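Local coordinates for protein putative secreted endoglycosylceramidase (Rhodococcus hoagii, PDB 6JYZ) that probably hydrolyses O-glycosidic bonds as an endogalactosylceramidase of glycoside hydrolase family 5, freeing the glycan of a glycolipid from its ceramide, at residues Q126-P131 and P177-A182; G171-S176 and D368-K373; L220-P225 and S290-S295. One frame throughout, in Å; residues are numbered along the deposited sequence.

Contact 1: Q126-P131 and P177-A182; sequences QDAWGP and PAVARA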
ATOM      1  N   GLN A 126       3.562   8.660   4.320  1.00  9.27           N
ATOM      2  CA  GLN A 126       4.236   9.969   4.230  1.00  9.44           C
ATOM      3  C   GLN A 126       4.769  10.077   2.811  1.00  9.56           C
ATOM      4  O   GLN A 126       5.075   9.059   2.174  1.00 10.42           O
ATOM      5  CB  GLN A 126       5.378  10.090   5.256  1.00  9.42           C
ATOM      6  CG  GLN A 126       6.548   9.116   5.050  1.00  9.89           C
ATOM      7  CD  GLN A 126       7.527   9.489   3.966  1.00  9.87           C
ATOM      8  OE1 GLN A 126       8.183   8.574   3.327  1.00 13.32           O
ATOM      9  NE2 GLN A 126       7.712  10.719   3.721  1.00  8.32           N
ATOM     10  N   ASP A 127       4.898  11.302   2.344  1.00  9.43           N
ATOM     11  CA  ASP A 127       5.762  11.574   1.189  1.00 10.09           C
ATOM     12  C   ASP A 127       6.605  12.768   1.573  1.00  9.27           C
ATOM     13  O   ASP A 127       6.079  13.735   2.129  1.00  9.85           O
ATOM     14  CB  ASP A 127       4.966  11.983  -0.070  1.00 10.65           C
ATOM     15  CG  ASP A 127       3.941  10.954  -0.469  1.00 12.81           C
ATOM     16  OD1 ASP A 127       4.333   9.944  -1.095  1.00 13.13           O
ATOM     17  OD2 ASP A 127       2.742  11.147  -0.168  1.00 12.90           O
ATOM     18  N   ALA A 128       7.913  12.723   1.285  1.00  9.20           N
ATOM     19  CA  ALA A 128       8.754  13.881   1.567  1.00 10.23           C
ATOM     20  C   ALA A 128       8.561  14.370   3.000  1.00  9.17           C
ATOM     21  O   ALA A 128       8.486  15.569   3.264  1.00 10.23           O
ATOM     22  CB  ALA A 128       8.557  15.013   0.558  1.00 10.54           C
ATOM     23  N   TRP A 129       8.498  13.377   3.916  1.00  8.97           N
ATOM     24  CA  TRP A 129       8.423  13.624   5.372  1.00  8.91           C
ATOM     25  C   TRP A 129       7.053  14.114   5.874  1.00  8.37           C
ATOM     26  O   TRP A 129       6.541  13.482   6.819  1.00  9.37           O
ATOM     27  CB  TRP A 129       9.560  14.548   5.884  1.00  9.39           C
ATOM     28  CG  TRP A 129       9.446  14.750   7.378  1.00  8.91           C
ATOM     29  CD1 TRP A 129       8.949  15.884   7.974  1.00 10.26           C
ATOM     30  CD2 TRP A 129       9.727  13.795   8.410  1.00  8.87           C
ATOM     31  NE1 TRP A 129       8.973  15.676   9.340  1.00 10.41           N
ATOM     32  CE2 TRP A 129       9.398  14.404   9.646  1.00  9.52           C
ATOM     33  CE3 TRP A 129      10.208  12.476   8.417  1.00  9.15           C
ATOM     34  CZ2 TRP A 129       9.510  13.714  10.854  1.00 10.11           C
ATOM     35  CZ3 TRP A 129      10.301  11.805   9.624  1.00 10.17           C
ATOM     36  CH2 TRP A 129       9.927  12.431  10.823  1.00 10.50           C
ATOM     37  N   GLY A 130       6.519  15.215   5.370  1.00  9.49           N
ATOM     38  CA  GLY A 130       5.245  15.664   5.917  1.00 10.41           C
ATOM     39  C   GLY A 130       4.700  16.888   5.250  1.00  9.80           C
ATOM     40  O   GLY A 130       5.232  17.393   4.262  1.00 10.22           O
ATOM     41  N   PRO A 131       3.564  17.404   5.789  1.00  9.77           N
ATOM     42  CA  PRO A 131       2.966  18.609   5.211  1.00 10.71           C
ATOM     43  C   PRO A 131       3.761  19.890   5.388  1.00 10.74           C
ATOM     44  O   PRO A 131       3.412  20.849   4.704  1.00 12.05           O
ATOM     45  CB  PRO A 131       1.626  18.794   6.007  1.00 11.10           C
ATOM     46  CG  PRO A 131       1.353  17.398   6.598  1.00 11.31           C
ATOM     47  CD  PRO A 131       2.750  16.815   6.882  1.00 10.30           C
ATOM     48  N   PRO A 177      17.155  19.285   0.919  1.00  9.83           N
ATOM     49  CA  PRO A 177      17.920  19.228   2.177  1.00 10.36           C
ATOM     50  C   PRO A 177      16.996  19.191   3.398  1.00 10.00           C
ATOM     51  O   PRO A 177      17.294  18.440   4.301  1.00 10.04           O
ATOM     52  CB  PRO A 177      18.810  20.504   2.082  1.00 10.78           C
ATOM     53  CG  PRO A 177      19.036  20.621   0.537  1.00 11.29           C
ATOM     54  CD  PRO A 177      17.632  20.334  -0.027  1.00 10.76           C
ATOM     55  N   ALA A 178      15.908  19.976   3.416  1.00  9.95           N
ATOM     56  CA  ALA A 178      15.066  19.982   4.608  1.00 10.22           C
ATOM     57  C   ALA A 178      14.435  18.617   4.868  1.00  9.81           C
ATOM     58  O   ALA A 178      14.354  18.188   6.023  1.00 10.18           O
ATOM     59  CB  ALA A 178      13.965  21.013   4.437  1.00 10.41           C
ATOM     60  N   VAL A 179      13.978  17.956   3.790  1.00  9.49           N
ATOM     61  CA  VAL A 179      13.317  16.656   3.979  1.00  9.39           C
ATOM     62  C   VAL A 179      14.335  15.662   4.454  1.00  9.17           C
ATOM     63  O   VAL A 179      14.062  14.887   5.388  1.00  9.43           O
ATOM     64  CB  VAL A 179      12.701  16.205   2.642  1.00 10.13           C
ATOM     65  CG1 VAL A 179      12.196  14.750   2.679  1.00 11.18           C
ATOM     66  CG2 VAL A 179      11.551  17.147   2.260  1.00 12.15           C
ATOM     67  N   ALA A 180      15.528  15.645   3.851  1.00  9.41           N
ATOM     68  CA  ALA A 180      16.553  14.716   4.275  1.00  9.47           C
ATOM     69  C   ALA A 180      16.957  14.940   5.734  1.00  9.18           C
ATOM     70  O   ALA A 180      17.155  13.983   6.508  1.00  9.53           O
ATOM     71  CB  ALA A 180      17.766  14.807   3.341  1.00 11.38           C
ATOM     72  N   ARG A 181      17.092  16.200   6.134  1.00  9.62           N
ATOM     73  CA  ARG A 181      17.500  16.517   7.484  1.00 10.00           C
ATOM     74  C   ARG A 181      16.397  16.096   8.471  1.00  9.20           C
ATOM     75  O   ARG A 181      16.705  15.594   9.529  1.00  9.84           O
ATOM     76  CB  ARG A 181      17.765  18.041   7.580  1.00 10.87           C
ATOM     77  CG  ARG A 181      18.224  18.492   8.965  1.00 11.91           C
ATOM     78  CD  ARG A 181      19.574  17.956   9.336  1.00 13.76           C
ATOM     79  NE  ARG A 181      19.977  18.145  10.748  1.00 14.64           N
ATOM     80  CZ  ARG A 181      19.766  17.271  11.653  1.00 15.70           C
ATOM     81  NH1 ARG A 181      18.982  16.207  11.440  1.00 16.36           N
ATOM     82  NH2 ARG A 181      20.335  17.391  12.840  1.00 18.41           N
ATOM     83  N   ALA A 182      15.123  16.344   8.132  1.00  9.40           N
ATOM     84  CA  ALA A 182      14.014  15.965   9.027  1.00  9.77           C
ATOM     85  C   ALA A 182      13.980  14.460   9.189  1.00  8.53           C
ATOM     86  O   ALA A 182      13.748  13.948  10.292  1.00 10.22           O
ATOM     87  CB  ALA A 182      12.692  16.458   8.507  1.00 10.67           C
TER
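Ala128 O accepts a weak hydrogen bond of 2.9 Å from Gly130 N within its own loop, and Val179 CG2 of the facing helix packs against the same carbonyl oxygen at 3.6 Å. The weak bond closes a classic gamma turn centred on Trp129, whose positive phi and negative psi fit that turn. Val179 sets both branches against it. With CG1 anti to the backbone N (chi1 170°), that methyl comes 3.7 Å from Ala128 CA, while CG2 passes alongside the methyl of Ala128, CB to CG2 being 4.1 Å.

One helical turn later, Ala182 supplies a CH-pi contact. Its CB stands 3.7 Å from the centroid of the five-membered ring of Trp129, only 6° off the normal, and thus squarely over the pyrrole part of the indole face. Thr159 OG1 takes the NE1-H of that indole, and Phe183 meets the ring in an edge-to-face stack, so the plane is defined by more than the alanine methyl. Replacing the indole by an alanine here would probably leave Thr159 without its donor and open a gap beside the Ala182 methyl.

The loop leaving barrel strand 119-124 is in this way packed on helix 177-187, which comes later in the same long connection. All four touching residues are buried, and 205 Å² is covered in all without a hydrogen bond crossing between the segments. Cohesion here therefore rests on dispersion and fit of shape, and the polar end of Trp129 is satisfied separately by Thr159.

Contact 2: G171-S176 and D368-K373; sequences GQREAS and DPHAVK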
ATOM      1  N   GLY A 171      12.830  19.246  -8.906  1.00 15.36           N
ATOM      2  CA  GLY A 171      11.420  19.090  -8.559  1.00 14.47           C
ATOM      3  C   GLY A 171      11.153  17.750  -7.870  1.00 13.46           C
ATOM      4  O   GLY A 171       9.996  17.505  -7.519  1.00 16.39           O
ATOM      5  N   GLN A 172      12.140  16.922  -7.630  1.00 12.54           N
ATOM      6  CA  GLN A 172      11.877  15.655  -6.949  1.00 12.42           C
ATOM      7  C   GLN A 172      11.669  15.907  -5.458  1.00 11.83           C
ATOM      8  O   GLN A 172      12.532  16.445  -4.759  1.00 11.69           O
ATOM      9  CB  GLN A 172      13.108  14.750  -7.122  1.00 15.21           C
ATOM     10  CG  GLN A 172      12.855  13.369  -6.521  1.00 18.70           C
ATOM     11  CD  GLN A 172      14.061  12.504  -6.265  1.00 31.17           C
ATOM     12  OE1 GLN A 172      15.124  12.703  -6.848  1.00 32.22           O
ATOM     13  NE2 GLN A 172      13.900  11.557  -5.335  1.00 34.56           N
ATOM     14  N   ARG A 173      10.491  15.515  -4.942  1.00 11.70           N
ATOM     15  CA  ARG A 173      10.105  15.920  -3.586  1.00 11.19           C
ATOM     16  C   ARG A 173      11.076  15.469  -2.505  1.00 11.07           C
ATOM     17  O   ARG A 173      11.307  16.188  -1.515  1.00 11.99           O
ATOM     18  CB  ARG A 173       8.674  15.431  -3.320  1.00 11.27           C
ATOM     19  CG  ARG A 173       8.538  13.912  -3.250  1.00 10.89           C
ATOM     20  CD  ARG A 173       7.092  13.450  -3.225  1.00 13.04           C
ATOM     21  NE  ARG A 173       7.040  11.998  -3.298  1.00 13.16           N
ATOM     22  CZ  ARG A 173       5.990  11.295  -3.685  1.00 13.42           C
ATOM     23  NH1 ARG A 173       4.839  11.948  -3.851  1.00 15.88           N
ATOM     24  NH2 ARG A 173       6.084   9.982  -3.832  1.00 16.17           N
ATOM     25  N   GLU A 174      11.687  14.304  -2.689  1.00 10.80           N
ATOM     26  CA  GLU A 174      12.611  13.783  -1.691  1.00 12.11           C
ATOM     27  C   GLU A 174      13.991  14.441  -1.760  1.00 12.71           C
ATOM     28  O   GLU A 174      14.717  14.340  -0.765  1.00 13.39           O
ATOM     29  CB  GLU A 174      12.842  12.282  -1.865  1.00 13.49           C
ATOM     30  CG  GLU A 174      11.615  11.406  -1.674  1.00 13.67           C
ATOM     31  CD  GLU A 174      10.713  11.318  -2.857  1.00 12.51           C
ATOM     32  OE1 GLU A 174      11.058  11.790  -3.969  1.00 13.56           O
ATOM     33  OE2 GLU A 174       9.598  10.709  -2.659  1.00 13.46           O
ATOM     34  N   ALA A 175      14.281  15.144  -2.844  1.00 11.20           N
ATOM     35  CA  ALA A 175      15.635  15.671  -3.024  1.00 12.05           C
ATOM     36  C   ALA A 175      15.785  17.087  -2.478  1.00 11.34           C
ATOM     37  O   ALA A 175      16.357  17.954  -3.119  1.00 10.99           O
ATOM     38  CB  ALA A 175      15.949  15.621  -4.534  1.00 13.57           C
ATOM     39  N   SER A 176      15.276  17.308  -1.271  1.00 11.33           N
ATOM     40  CA  SER A 176      15.339  18.576  -0.594  1.00 11.39           C
ATOM     41  C   SER A 176      16.184  18.391   0.636  1.00 11.42           C
ATOM     42  O   SER A 176      16.014  17.429   1.424  1.00 10.65           O
ATOM     43  CB  SER A 176      13.896  18.901  -0.321  1.00 18.47           C
ATOM     44  OG  SER A 176      13.687  19.397   0.940  1.00 20.16           O
ATOM     45  N   ASP A 368      -4.651  17.557  -4.527  1.00 13.13           N
ATOM     46  CA  ASP A 368      -3.569  16.691  -4.002  1.00 12.94           C
ATOM     47  C   ASP A 368      -2.246  17.344  -4.383  1.00 12.35           C
ATOM     48  O   ASP A 368      -2.097  17.878  -5.481  1.00 12.39           O
ATOM     49  CB  ASP A 368      -3.743  15.332  -4.708  1.00 13.62           C
ATOM     50  CG  ASP A 368      -2.803  14.221  -4.232  1.00 14.50           C
ATOM     51  OD1 ASP A 368      -1.600  14.358  -4.448  1.00 20.36           O
ATOM     52  OD2 ASP A 368      -3.274  13.245  -3.670  1.00 14.84           O
ATOM     53  N   PRO A 369      -1.217  17.221  -3.513  1.00 12.37           N
ATOM     54  CA  PRO A 369       0.075  17.798  -3.863  1.00 13.32           C
ATOM     55  C   PRO A 369       0.671  17.292  -5.156  1.00 13.58           C
ATOM     56  O   PRO A 369       1.365  18.006  -5.840  1.00 14.34           O
ATOM     57  CB  PRO A 369       1.006  17.456  -2.710  1.00 13.30           C
ATOM     58  CG  PRO A 369       0.217  16.375  -1.966  1.00 19.25           C
ATOM     59  CD  PRO A 369      -1.292  16.650  -2.168  1.00 14.23           C
ATOM     60  N   HIS A 370       0.358  16.050  -5.535  1.00 15.09           N
ATOM     61  CA  HIS A 370       0.855  15.525  -6.791  1.00 16.40           C
ATOM     62  C   HIS A 370       0.359  16.396  -7.934  1.00 16.65           C
ATOM     63  O   HIS A 370       1.073  16.630  -8.897  1.00 21.06           O
ATOM     64  CB  HIS A 370       0.446  14.024  -7.021  1.00 18.79           C
ATOM     65  CG  HIS A 370       0.958  12.964  -6.063  1.00 16.87           C
ATOM     66  ND1 HIS A 370       0.414  12.709  -4.802  1.00 20.12           N
ATOM     67  CD2 HIS A 370       2.087  12.172  -6.157  1.00 16.72           C
ATOM     68  CE1 HIS A 370       1.116  11.714  -4.213  1.00 19.74           C
ATOM     69  NE2 HIS A 370       2.131  11.414  -5.038  1.00 18.79           N
ATOM     70  N   ALA A 371      -0.915  16.849  -7.880  1.00 15.14           N
ATOM     71  CA  ALA A 371      -1.504  17.719  -8.896  1.00 17.45           C
ATOM     72  C   ALA A 371      -0.944  19.127  -8.788  1.00 19.02           C
ATOM     73  O   ALA A 371      -0.712  19.788  -9.808  1.00 20.53           O
ATOM     74  CB  ALA A 371      -3.041  17.746  -8.767  1.00 17.51           C
ATOM     75  N   VAL A 372      -0.756  19.617  -7.563  1.00 16.67           N
ATOM     76  CA  VAL A 372      -0.231  20.972  -7.356  1.00 18.59           C
ATOM     77  C   VAL A 372       1.186  21.054  -7.922  1.00 19.22           C
ATOM     78  O   VAL A 372       1.524  22.062  -8.583  1.00 23.78           O
ATOM     79  CB  VAL A 372      -0.228  21.344  -5.862  1.00 17.44           C
ATOM     80  CG1 VAL A 372       0.577  22.673  -5.649  1.00 18.87           C
ATOM     81  CG2 VAL A 372      -1.645  21.501  -5.349  1.00 18.82           C
ATOM     82  N   LYS A 373       1.997  20.028  -7.728  1.00 17.98           N
ATOM     83  CA  LYS A 373       3.396  20.048  -8.123  1.00 24.20           C
ATOM     84  C   LYS A 373       3.471  20.302  -9.621  1.00 28.79           C
ATOM     85  O   LYS A 373       4.377  20.999 -10.048  1.00 36.55           O
ATOM     86  CB  LYS A 373       4.052  18.684  -7.873  1.00 23.58           C
ATOM     87  CG  LYS A 373       5.537  18.587  -8.243  1.00 31.89           C
ATOM     88  CD  LYS A 373       6.052  17.184  -8.146  1.00 29.39           C
ATOM     89  CE  LYS A 373       7.166  16.860  -9.134  1.00 36.59           C
ATOM     90  NZ  LYS A 373       7.937  18.034  -9.585  1.00 39.65           N
TER
HETATM   91  O   HOH W   1       3.281   8.975  -4.535  1.00 25.12           O
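Arg173, in a type I beta turn from Gln172 to Ala175 within the long connection after strand 119-124, reaches His370 in the first turn of helix 369-374; Lys373 reaches back to Gly171, the residue just before the turn. Asp368 is the N-cap of that helix. Its OD1 accepts from His370 N by its anti lone pair and from His370 ND1 at 2.6 Å on the syn side, in the imidazole plane. His370 CG lies anti to the carbonyl carbon, beside the backbone N, which brings ND1 to its own cap. The backbone bond holds OD1 in place, and the ND1 bond then fixes the ring's rotation, leaving NE2 toward Arg173.

There Arg173 arrives as an extended chain. Its CG sits between the backbone N and carbonyl carbon (chi1 67°), and the guanidinium edge comes up to His370, the two planes 80° apart. NH1 lies 3.0 Å from His370 NE2. A water accepts from Arg173 NH2 at 3.1 Å and is hydrogen-bonded to His370 NE2 at 2.7 Å. Arg173 NE makes a salt bridge with Glu174 OE2, 2.9 Å away; Trp151 touches both partners, cation-pi to Arg173 and edge-to-face to His370.

The bend near the end of Lys373 turns its ammonium onto Gly171, where phi is positive and a CB would clash. Lys373 NZ donates to Gly171 O at 3.0 Å from above the carbonyl plane, 42° out of it.

Contact 3: L220-P225 and S290-S295; sequences LNEPNP and SPHLYS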
ATOM      1  N   LEU A 220       6.089   2.208   7.965  1.00  9.22           N
ATOM      2  CA  LEU A 220       6.282   3.568   7.456  1.00  8.29           C
ATOM      3  C   LEU A 220       6.382   3.490   5.947  1.00  8.51           C
ATOM      4  O   LEU A 220       7.230   2.698   5.416  1.00  9.30           O
ATOM      5  CB  LEU A 220       7.546   4.205   8.038  1.00 10.04           C
ATOM      6  CG  LEU A 220       7.811   5.662   7.647  1.00 10.68           C
ATOM      7  CD1 LEU A 220       6.669   6.569   8.084  1.00 11.95           C
ATOM      8  CD2 LEU A 220       9.119   6.106   8.248  1.00 12.49           C
ATOM      9  N   ASN A 221       5.594   4.277   5.251  1.00  8.50           N
ATOM     10  CA  ASN A 221       5.667   4.257   3.785  1.00  8.38           C
ATOM     11  C   ASN A 221       6.996   4.839   3.334  1.00  8.19           C
ATOM     12  O   ASN A 221       7.433   5.891   3.867  1.00  9.36           O
ATOM     13  CB  ASN A 221       4.586   5.179   3.245  1.00  8.47           C
ATOM     14  CG  ASN A 221       4.652   5.246   1.732  1.00  9.09           C
ATOM     15  OD1 ASN A 221       4.436   4.220   1.065  1.00  9.38           O
ATOM     16  ND2 ASN A 221       4.898   6.404   1.166  1.00  9.96           N
ATOM     17  N   GLU A 222       7.606   4.213   2.335  1.00  8.38           N
ATOM     18  CA  GLU A 222       8.813   4.683   1.598  1.00  9.15           C
ATOM     19  C   GLU A 222       9.747   5.473   2.501  1.00  9.35           C
ATOM     20  O   GLU A 222      10.078   6.650   2.199  1.00  9.17           O
ATOM     21  CB  GLU A 222       8.396   5.480   0.373  1.00 10.24           C
ATOM     22  CG  GLU A 222       7.640   4.615  -0.606  1.00  9.81           C
ATOM     23  CD  GLU A 222       7.417   5.209  -1.980  1.00 11.90           C
ATOM     24  OE1 GLU A 222       7.558   6.431  -2.120  1.00 14.02           O
ATOM     25  OE2 GLU A 222       6.984   4.465  -2.916  1.00 11.59           O
ATOM     26  N   PRO A 223      10.318   4.849   3.544  1.00  8.50           N
ATOM     27  CA  PRO A 223      11.203   5.629   4.417  1.00  8.85           C
ATOM     28  C   PRO A 223      12.351   6.238   3.612  1.00  9.22           C
ATOM     29  O   PRO A 223      13.015   5.519   2.857  1.00  9.31           O
ATOM     30  CB  PRO A 223      11.691   4.619   5.445  1.00  9.67           C
ATOM     31  CG  PRO A 223      10.644   3.542   5.422  1.00 12.00           C
ATOM     32  CD  PRO A 223      10.143   3.461   3.981  1.00  9.82           C
ATOM     33  N   ASN A 224      12.577   7.537   3.748  1.00  8.99           N
ATOM     34  CA  ASN A 224      13.643   8.118   2.961  1.00  9.23           C
ATOM     35  C   ASN A 224      15.016   7.803   3.593  1.00 10.01           C
ATOM     36  O   ASN A 224      15.104   7.525   4.807  1.00 10.18           O
ATOM     37  CB  ASN A 224      13.490   9.631   2.830  1.00  9.96           C
ATOM     38  CG  ASN A 224      12.326  10.091   1.967  1.00 10.84           C
ATOM     39  OD1 ASN A 224      11.313   9.308   1.649  1.00 12.72           O
ATOM     40  ND2 ASN A 224      12.325  11.310   1.586  1.00 10.86           N
ATOM     41  N   PRO A 225      16.123   7.876   2.849  1.00  9.68           N
ATOM     42  CA  PRO A 225      17.435   7.612   3.432  1.00 10.25           C
ATOM     43  C   PRO A 225      17.871   8.570   4.534  1.00 10.09           C
ATOM     44  O   PRO A 225      18.766   8.252   5.300  1.00 11.05           O
ATOM     45  CB  PRO A 225      18.373   7.683   2.204  1.00 11.61           C
ATOM     46  CG  PRO A 225      17.495   7.315   1.046  1.00 12.90           C
ATOM     47  CD  PRO A 225      16.159   7.955   1.383  1.00 11.42           C
ATOM     48  N   SER A 290       7.614  -5.586   1.612  1.00  8.54           N
ATOM     49  CA  SER A 290       6.705  -4.812   0.780  1.00  8.61           C
ATOM     50  C   SER A 290       7.438  -3.696   0.027  1.00  9.07           C
ATOM     51  O   SER A 290       7.169  -2.512   0.245  1.00 10.73           O
ATOM     52  CB  SER A 290       5.601  -4.276   1.664  1.00 10.15           C
ATOM     53  OG  SER A 290       4.551  -3.741   0.891  1.00 10.69           O
ATOM     54  N   PRO A 291       8.332  -4.024  -0.910  1.00  8.80           N
ATOM     55  CA  PRO A 291       8.863  -3.035  -1.856  1.00  9.02           C
ATOM     56  C   PRO A 291       7.757  -2.611  -2.809  1.00  9.48           C
ATOM     57  O   PRO A 291       6.751  -3.320  -2.994  1.00 10.86           O
ATOM     58  CB  PRO A 291       9.939  -3.837  -2.608  1.00 10.75           C
ATOM     59  CG  PRO A 291       9.345  -5.239  -2.661  1.00 10.10           C
ATOM     60  CD  PRO A 291       8.702  -5.404  -1.278  1.00 10.40           C
ATOM     61  N   HIS A 292       7.899  -1.422  -3.355  1.00  8.35           N
ATOM     62  CA  HIS A 292       6.983  -0.852  -4.332  1.00  9.14           C
ATOM     63  C   HIS A 292       7.563  -1.080  -5.713  1.00  9.16           C
ATOM     64  O   HIS A 292       8.669  -0.631  -6.024  1.00  9.39           O
ATOM     65  CB  HIS A 292       6.697   0.636  -4.078  1.00  8.51           C
ATOM     66  CG  HIS A 292       6.103   0.813  -2.702  1.00  8.86           C
ATOM     67  ND1 HIS A 292       5.932   2.068  -2.138  1.00  9.26           N
ATOM     68  CD2 HIS A 292       5.607  -0.107  -1.817  1.00  8.75           C
ATOM     69  CE1 HIS A 292       5.338   1.898  -0.937  1.00  8.84           C
ATOM     70  NE2 HIS A 292       5.138   0.596  -0.697  1.00  9.33           N
ATOM     71  N   LEU A 293       6.821  -1.857  -6.504  1.00  9.49           N
ATOM     72  CA  LEU A 293       7.387  -2.405  -7.777  1.00  9.18           C
ATOM     73  C   LEU A 293       7.082  -1.496  -8.944  1.00  9.40           C
ATOM     74  O   LEU A 293       6.117  -1.698  -9.698  1.00  9.86           O
ATOM     75  CB  LEU A 293       6.841  -3.814  -8.014  1.00  9.76           C
ATOM     76  CG  LEU A 293       7.114  -4.809  -6.897  1.00 10.14           C
ATOM     77  CD1 LEU A 293       6.649  -6.234  -7.290  1.00 12.21           C
ATOM     78  CD2 LEU A 293       8.603  -4.903  -6.575  1.00 11.24           C
ATOM     79  N   TYR A 294       7.897  -0.450  -9.085  1.00 10.36           N
ATOM     80  CA  TYR A 294       7.692   0.609 -10.061  1.00 10.44           C
ATOM     81  C   TYR A 294       8.596   0.478 -11.302  1.00  9.80           C
ATOM     82  O   TYR A 294       8.608   1.409 -12.124  1.00 10.40           O
ATOM     83  CB  TYR A 294       7.862   1.994  -9.402  1.00  9.81           C
ATOM     84  CG  TYR A 294       6.638   2.429  -8.611  1.00  9.34           C
ATOM     85  CD1 TYR A 294       5.378   2.577  -9.187  1.00 10.23           C
ATOM     86  CD2 TYR A 294       6.707   2.720  -7.260  1.00 10.83           C
ATOM     87  CE1 TYR A 294       4.279   3.067  -8.496  1.00 10.28           C
ATOM     88  CE2 TYR A 294       5.633   3.220  -6.527  1.00 10.77           C
ATOM     89  CZ  TYR A 294       4.420   3.383  -7.155  1.00 10.71           C
ATOM     90  OH  TYR A 294       3.306   3.904  -6.540  1.00 12.14           O
ATOM     91  N   SER A 295       9.264  -0.671 -11.478  1.00  9.41           N
ATOM     92  CA  SER A 295      10.082  -0.891 -12.670  1.00 10.05           C
ATOM     93  C   SER A 295       9.233  -0.743 -13.931  1.00 10.85           C
ATOM     94  O   SER A 295       8.126  -1.267 -14.039  1.00 10.63           O
ATOM     95  CB  SER A 295      10.783  -2.179 -12.628  1.00 11.00           C
ATOM     96  OG  SER A 295      11.671  -2.264 -11.504  1.00 11.46           O
TER
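The Asn-Glu-Pro motif of glycoside hydrolase family 5, in the loop that follows strand 214-218, meets the loop after strand 287-289 through Glu222 and His292. His292 ND1 donates to Glu222 OE2 across 2.7 Å with an N-H...O angle of 165°. The oxygen is met on its anti side, 19° out of the carboxylate plane, and lies near the ring plane. A chi1 of -64° lays Glu222 CG beside the imidazole, 3.4 Å from His292 ND1, and the extended chain beyond it carries OE2 to that nitrogen. Ser269 OG is a second hydrogen-bond partner of OE2.

Asn221 approaches the same ring at its edge, OD1 lying 3.2 Å from His292 CE1. That amide is oriented from outside: Arg83 NH2 hydrogen-bonds OD1, and ND2 binds Gln126 O. Tyr294 turns a ring edge to the carboxylate, CE2 standing 4.1 Å from Glu222 OE2, while its hydroxyl pairs with Glu329 OE1.

In family relatives the glutamate of this motif is the acid/base, which makes this buried site probably part of the active centre. The histidine bond and the serine together hold one carboxylate oxygen in a defined direction, so the rotation of the Glu222 head group is constrained by its neighbours.

In the fold
The three contacts lie in connections at the C-terminal ends of the parallel strands of the (beta/alpha)8 barrel typical of family 5 hydrolases, the end where the active site of such a barrel sits. Centres of contacts 1 and 2 are about 11 Å apart, and that of contact 3 lies about 15 and 16 Å from them. Along the chain the segments of contacts 1 and 2 interleave, since both use the long connection between strand 119-124 and helix 177-187; contact 3 follows contact 1 and falls between the two halves of contact 2. Asp127 forms a long, weak ion pair with Arg173, and Val179 and Glu174 both pack on Asn224. Outer packing is thereby connected with the central glutamate site, probably where substrate is handled.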